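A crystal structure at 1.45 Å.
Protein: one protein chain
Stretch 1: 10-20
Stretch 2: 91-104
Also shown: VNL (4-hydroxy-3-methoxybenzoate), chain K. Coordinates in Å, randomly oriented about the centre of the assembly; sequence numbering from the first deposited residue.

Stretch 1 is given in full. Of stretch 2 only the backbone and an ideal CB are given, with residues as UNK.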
# COMPACT_ATOMS: atom_id res chain seq x y z
N ALA A 10 10.66 4.27 -20.12
CA ALA A 10 11.90 4.87 -19.64
C ALA A 10 12.94 5.01 -20.73
O ALA A 10 13.05 4.17 -21.63
CB ALA A 10 12.45 4.02 -18.50
N VAL A 11 13.74 6.07 -20.61
CA VAL A 11 14.84 6.34 -21.52
C VAL A 11 15.97 6.98 -20.69
O VAL A 11 15.73 7.44 -19.58
CB VAL A 11 14.40 7.29 -22.67
CG1 VAL A 11 14.08 8.71 -22.13
CG2 VAL A 11 15.42 7.35 -23.79
N THR A 12 17.19 6.98 -21.21
CA THR A 12 18.23 7.79 -20.59
C THR A 12 19.07 8.46 -21.67
O THR A 12 18.90 8.18 -22.86
CB THR A 12 19.11 7.00 -19.62
OG1 THR A 12 19.93 7.91 -18.88
CG2 THR A 12 19.99 5.99 -20.36
N PHE A 13 19.96 9.34 -21.24
CA PHE A 13 20.82 10.10 -22.14
C PHE A 13 22.22 10.09 -21.58
O PHE A 13 22.40 10.04 -20.36
CB PHE A 13 20.30 11.53 -22.28
CG PHE A 13 18.86 11.62 -22.69
CD1 PHE A 13 18.49 11.38 -24.01
CD2 PHE A 13 17.88 11.95 -21.77
CE1 PHE A 13 17.15 11.45 -24.39
CE2 PHE A 13 16.55 12.03 -22.14
CZ PHE A 13 16.19 11.78 -23.46
N GLN A 14 23.23 10.14 -22.45
CA GLN A 14 24.61 9.98 -22.00
C GLN A 14 25.07 10.92 -20.87
O GLN A 14 25.75 10.46 -19.95
CB GLN A 14 25.59 10.02 -23.19
CG GLN A 14 26.92 9.32 -22.91
CD GLN A 14 26.74 7.85 -22.55
OE1 GLN A 14 25.93 7.15 -23.16
NE2 GLN A 14 27.47 7.40 -21.54
N PRO A 15 24.71 12.21 -20.92
CA PRO A 15 25.18 13.03 -19.79
C PRO A 15 24.65 12.56 -18.43
O PRO A 15 25.36 12.67 -17.43
CB PRO A 15 24.63 14.43 -20.12
CG PRO A 15 24.55 14.43 -21.63
CD PRO A 15 24.08 13.03 -21.97
N VAL A 16 23.43 12.03 -18.39
CA VAL A 16 22.86 11.52 -17.14
C VAL A 16 23.53 10.19 -16.75
O VAL A 16 23.90 9.98 -15.59
CB VAL A 16 21.33 11.37 -17.23
CG1 VAL A 16 20.77 10.87 -15.90
CG2 VAL A 16 20.70 12.71 -17.61
N VAL A 17 23.69 9.31 -17.73
CA VAL A 17 24.41 8.05 -17.51
C VAL A 17 25.78 8.32 -16.90
O VAL A 17 26.15 7.71 -15.90
CB VAL A 17 24.58 7.27 -18.83
CG1 VAL A 17 25.57 6.10 -18.64
CG2 VAL A 17 23.24 6.76 -19.31
N ASP A 18 26.52 9.26 -17.49
CA ASP A 18 27.88 9.55 -17.02
C ASP A 18 27.85 10.05 -15.59
O ASP A 18 28.70 9.67 -14.77
CB ASP A 18 28.58 10.56 -17.93
CG ASP A 18 28.93 9.98 -19.30
OD1 ASP A 18 28.87 8.74 -19.45
OD2 ASP A 18 29.26 10.76 -20.21
N ALA A 19 26.89 10.91 -15.28
CA ALA A 19 26.78 11.44 -13.93
C ALA A 19 26.39 10.36 -12.92
O ALA A 19 26.90 10.36 -11.80
CB ALA A 19 25.79 12.60 -13.89
N LEU A 20 25.52 9.44 -13.31
CA LEU A 20 25.15 8.33 -12.42
C LEU A 20 26.28 7.32 -12.23
O LEU A 20 26.42 6.78 -11.14
CB LEU A 20 23.87 7.63 -12.89
CG LEU A 20 22.60 8.44 -12.67
CD1 LEU A 20 21.44 7.77 -13.40
CD2 LEU A 20 22.28 8.56 -11.19
N UNK A 91 21.43 21.65 -14.21
CA UNK A 91 22.07 21.58 -15.51
C UNK A 91 21.69 20.31 -16.27
O UNK A 91 21.37 20.36 -17.46
CB UNK A 91 23.59 21.66 -15.35
N UNK A 92 21.71 19.17 -15.59
CA UNK A 92 21.41 17.92 -16.28
C UNK A 92 19.94 17.81 -16.68
O UNK A 92 19.63 17.20 -17.70
CB UNK A 92 21.79 16.73 -15.39
N UNK A 93 19.04 18.38 -15.90
CA UNK A 93 17.64 18.36 -16.28
C UNK A 93 17.45 19.16 -17.56
O UNK A 93 16.74 18.72 -18.47
CB UNK A 93 16.76 18.91 -15.16
N UNK A 94 18.09 20.32 -17.62
CA UNK A 94 17.98 21.16 -18.80
C UNK A 94 18.50 20.41 -20.03
O UNK A 94 17.85 20.40 -21.08
CB UNK A 94 18.75 22.47 -18.60
N UNK A 95 19.66 19.77 -19.89
CA UNK A 95 20.27 19.01 -20.99
C UNK A 95 19.40 17.83 -21.38
O UNK A 95 19.12 17.61 -22.57
CB UNK A 95 21.67 18.52 -20.60
N UNK A 96 18.94 17.08 -20.38
CA UNK A 96 18.09 15.92 -20.64
C UNK A 96 16.78 16.33 -21.30
O UNK A 96 16.23 15.59 -22.11
CB UNK A 96 17.81 15.17 -19.34
N UNK A 97 16.27 17.51 -20.94
CA UNK A 97 15.04 18.00 -21.57
C UNK A 97 15.25 18.41 -23.03
O UNK A 97 14.41 18.13 -23.89
CB UNK A 97 14.49 19.19 -20.78
N UNK A 98 16.39 19.04 -23.32
CA UNK A 98 16.72 19.35 -24.70
C UNK A 98 16.85 18.06 -25.50
O UNK A 98 16.37 17.98 -26.63
CB UNK A 98 18.01 20.17 -24.78
N UNK A 99 17.51 17.06 -24.92
CA UNK A 99 17.70 15.80 -25.62
C UNK A 99 16.38 15.05 -25.80
O UNK A 99 16.14 14.44 -26.84
CB UNK A 99 18.70 14.93 -24.86
N UNK A 100 15.51 15.12 -24.79
CA UNK A 100 14.17 14.55 -24.91
C UNK A 100 13.39 15.21 -26.06
O UNK A 100 12.80 14.52 -26.90
CB UNK A 100 13.41 14.71 -23.59
N UNK A 101 13.40 16.54 -26.11
CA UNK A 101 12.70 17.24 -27.19
C UNK A 101 13.26 16.88 -28.57
O UNK A 101 12.51 16.71 -29.53
CB UNK A 101 12.79 18.75 -26.98
N UNK A 102 14.58 16.76 -28.66
CA UNK A 102 15.20 16.41 -29.93
C UNK A 102 14.90 14.98 -30.34
O UNK A 102 14.71 14.68 -31.52
CB UNK A 102 16.71 16.62 -29.85
N UNK A 103 14.84 14.08 -29.35
CA UNK A 103 14.45 12.70 -29.61
C UNK A 103 13.02 12.62 -30.14
O UNK A 103 12.74 11.93 -31.13
CB UNK A 103 14.59 11.86 -28.34
N UNK A 104 12.13 13.33 -29.47
CA UNK A 104 10.74 13.37 -29.91
C UNK A 104 10.61 13.94 -31.32
O UNK A 104 9.92 13.37 -32.17
CB UNK A 104 9.90 14.20 -28.93
C1 VNL K . 22.94 25.21 -16.51
CO1 VNL K . 21.96 25.06 -15.51
CO2 VNL K . 24.27 25.56 -16.18
CM1 VNL K . 22.29 25.24 -14.15
CM2 VNL K . 24.62 25.74 -14.84
OM VNL K . 25.88 26.07 -14.42
CZ VNL K . 23.60 25.56 -13.79
CC VNL K . 22.57 25.02 -17.95
CV VNL K . 26.98 26.13 -15.36
O1 VNL K . 21.36 25.03 -18.29
O2 VNL K . 23.50 24.86 -18.78
O3 VNL K . 23.98 25.80 -12.49

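Stretch 2 is helical throughout, with phi/psi near -65/-41, and runs at 145° to helix 14-20, the axes approaching to 9.7 Å. Stretch 1 offers it a largely apolar surface: Val11, the ring of Phe13, Pro15, Val16 and Ala19.

At position 91 CA-to-CB points sideways and no atom of stretch 1 lies near the ideal CB, while the vanillate ring lies 3.5 Å from CA (to VNL CO1). Many side chains would fit; the residue is Arg91, extended at chi1 and chi2, and it leaves stretch 1 untouched.

Position 92 points toward stretch 1, its ideal CB 4.7 Å from Val16 CG2, with Pro15 and Ala19 further out. The gap asks for a medium-sized aliphatic group, and leucine, isoleucine or methionine would be plausible. Leu92 (chi1 m, chi2 t) fills it, placing CD1 3.5 Å from Ala19 CB and CD2 3.9 Å from Pro15 CB.

Position 93 points away, so stretch 1 sets no preference; it is Ala93. Position 94 is out of reach of stretch 1, but the ligand carboxylate lies on its side of the helix, favouring a long cationic chain. Arg94 meets it with two nearly linear hydrogen bonds, NE to VNL O1 and NH1 to VNL O2, both 2.9 Å. Its NH2 is turned toward position 98.

Position 95 faces Pro15, with the ideal CB 5.1 Å from Pro15 CB. The distance leaves room for a branched or longer apolar chain. Ile95 supplies one, its CG2 3.9 Å from Pro15 CG.

Position 96 is tighter: the ideal CB is already 4.0 Å from Phe13 CD2 and 4.2 Å from Val16 CG2, which favours a small residue. Ala96 gives a methyl group that touches both without reaching further, and its carbonyl O lies 3.6 Å from Phe13 CE2.

Position 97 points away and could be polar or apolar; Asn97 hydrogen-bonds elsewhere in the structure. Position 98 is also clear of stretch 1, yet one turn after 94 an acid would pair with a base there. Asp98 does so in a salt bridge, OD2 accepting from Arg94 NH2 at 2.9 Å.

Position 99 points toward Phe13, its ideal CB 3.7 Å from Phe13 CD1, and an aliphatic chain could cover the ring and continue toward Pro15. Leu99 does both: CB sits over one face of the ring in a CH-pi contact, 3.9 Å from the centroid, and CD1 lies 4.0 Å from Pro15 CD.

At position 100 the ideal CB is 4.0 Å from Phe13 CZ, and Val11 lies beyond; a long, flexible apolar chain could span both. Met100 (chi1 t, chi2 p, chi3 p) brings CE to 3.7 Å from Val11 CG1.

Position 101 points away and 102 is out of reach, so small, polar or apolar side chains would all do; they are Ala101 and Gln102. Position 103 points toward stretch 1, its ideal CB 4.7 Å from Phe13 CE1, suiting a short side chain. Thr103 puts OG1 at the ring edge, 3.8 Å from Phe13 CE1, while donating to Leu99 O at 2.9 Å. Position 104, out of reach, is equally unconstrained; it is Val104.

Stretch 2 (91-104) RLARIANDLMAQTV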
# COMPACT_ATOMS: atom_id res chain seq x y z
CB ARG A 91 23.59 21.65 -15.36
CG ARG A 91 24.34 21.68 -16.68
CD ARG A 91 25.83 21.86 -16.47
NE ARG A 91 26.33 20.88 -15.51
CZ ARG A 91 26.71 19.65 -15.84
NH1 ARG A 91 26.67 19.25 -17.11
NH2 ARG A 91 27.12 18.81 -14.90
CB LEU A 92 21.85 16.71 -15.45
CG LEU A 92 23.36 16.56 -15.41
CD1 LEU A 92 23.72 15.41 -14.47
CD2 LEU A 92 23.93 16.32 -16.82
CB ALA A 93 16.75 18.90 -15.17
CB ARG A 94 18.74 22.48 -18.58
CG ARG A 94 18.46 23.57 -19.61
CD ARG A 94 19.26 23.37 -20.89
NE ARG A 94 20.69 23.52 -20.64
CZ ARG A 94 21.64 23.09 -21.46
NH1 ARG A 94 22.91 23.28 -21.15
NH2 ARG A 94 21.31 22.46 -22.58
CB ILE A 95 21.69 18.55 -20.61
CG1 ILE A 95 22.64 19.75 -20.57
CG2 ILE A 95 22.19 17.48 -21.59
CD1 ILE A 95 23.98 19.43 -19.92
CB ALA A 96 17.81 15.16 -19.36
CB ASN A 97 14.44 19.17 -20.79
CG ASN A 97 13.84 18.72 -19.47
OD1 ASN A 97 13.53 17.55 -19.28
ND2 ASN A 97 13.64 19.67 -18.57
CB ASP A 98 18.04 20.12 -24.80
CG ASP A 98 17.90 21.58 -24.40
OD1 ASP A 98 16.75 22.06 -24.29
OD2 ASP A 98 18.94 22.24 -24.23
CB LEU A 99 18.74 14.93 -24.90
CG LEU A 99 20.17 15.47 -25.02
CD1 LEU A 99 21.12 14.69 -24.13
CD2 LEU A 99 20.64 15.40 -26.47
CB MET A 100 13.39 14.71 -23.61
CG MET A 100 11.96 14.15 -23.68
SD MET A 100 11.94 12.35 -23.77
CE MET A 100 12.25 11.94 -22.06
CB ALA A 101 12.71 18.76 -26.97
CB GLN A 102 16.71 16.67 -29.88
CG GLN A 102 17.03 18.16 -29.83
CD GLN A 102 18.47 18.47 -29.46
OE1 GLN A 102 19.36 17.63 -29.58
NE2 GLN A 102 18.70 19.70 -29.00
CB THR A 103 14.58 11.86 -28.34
OG1 THR A 103 15.96 11.82 -27.97
CG2 THR A 103 14.06 10.45 -28.57
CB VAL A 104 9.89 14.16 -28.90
CG1 VAL A 104 8.52 14.50 -29.50
CG2 VAL A 104 9.73 13.34 -27.63
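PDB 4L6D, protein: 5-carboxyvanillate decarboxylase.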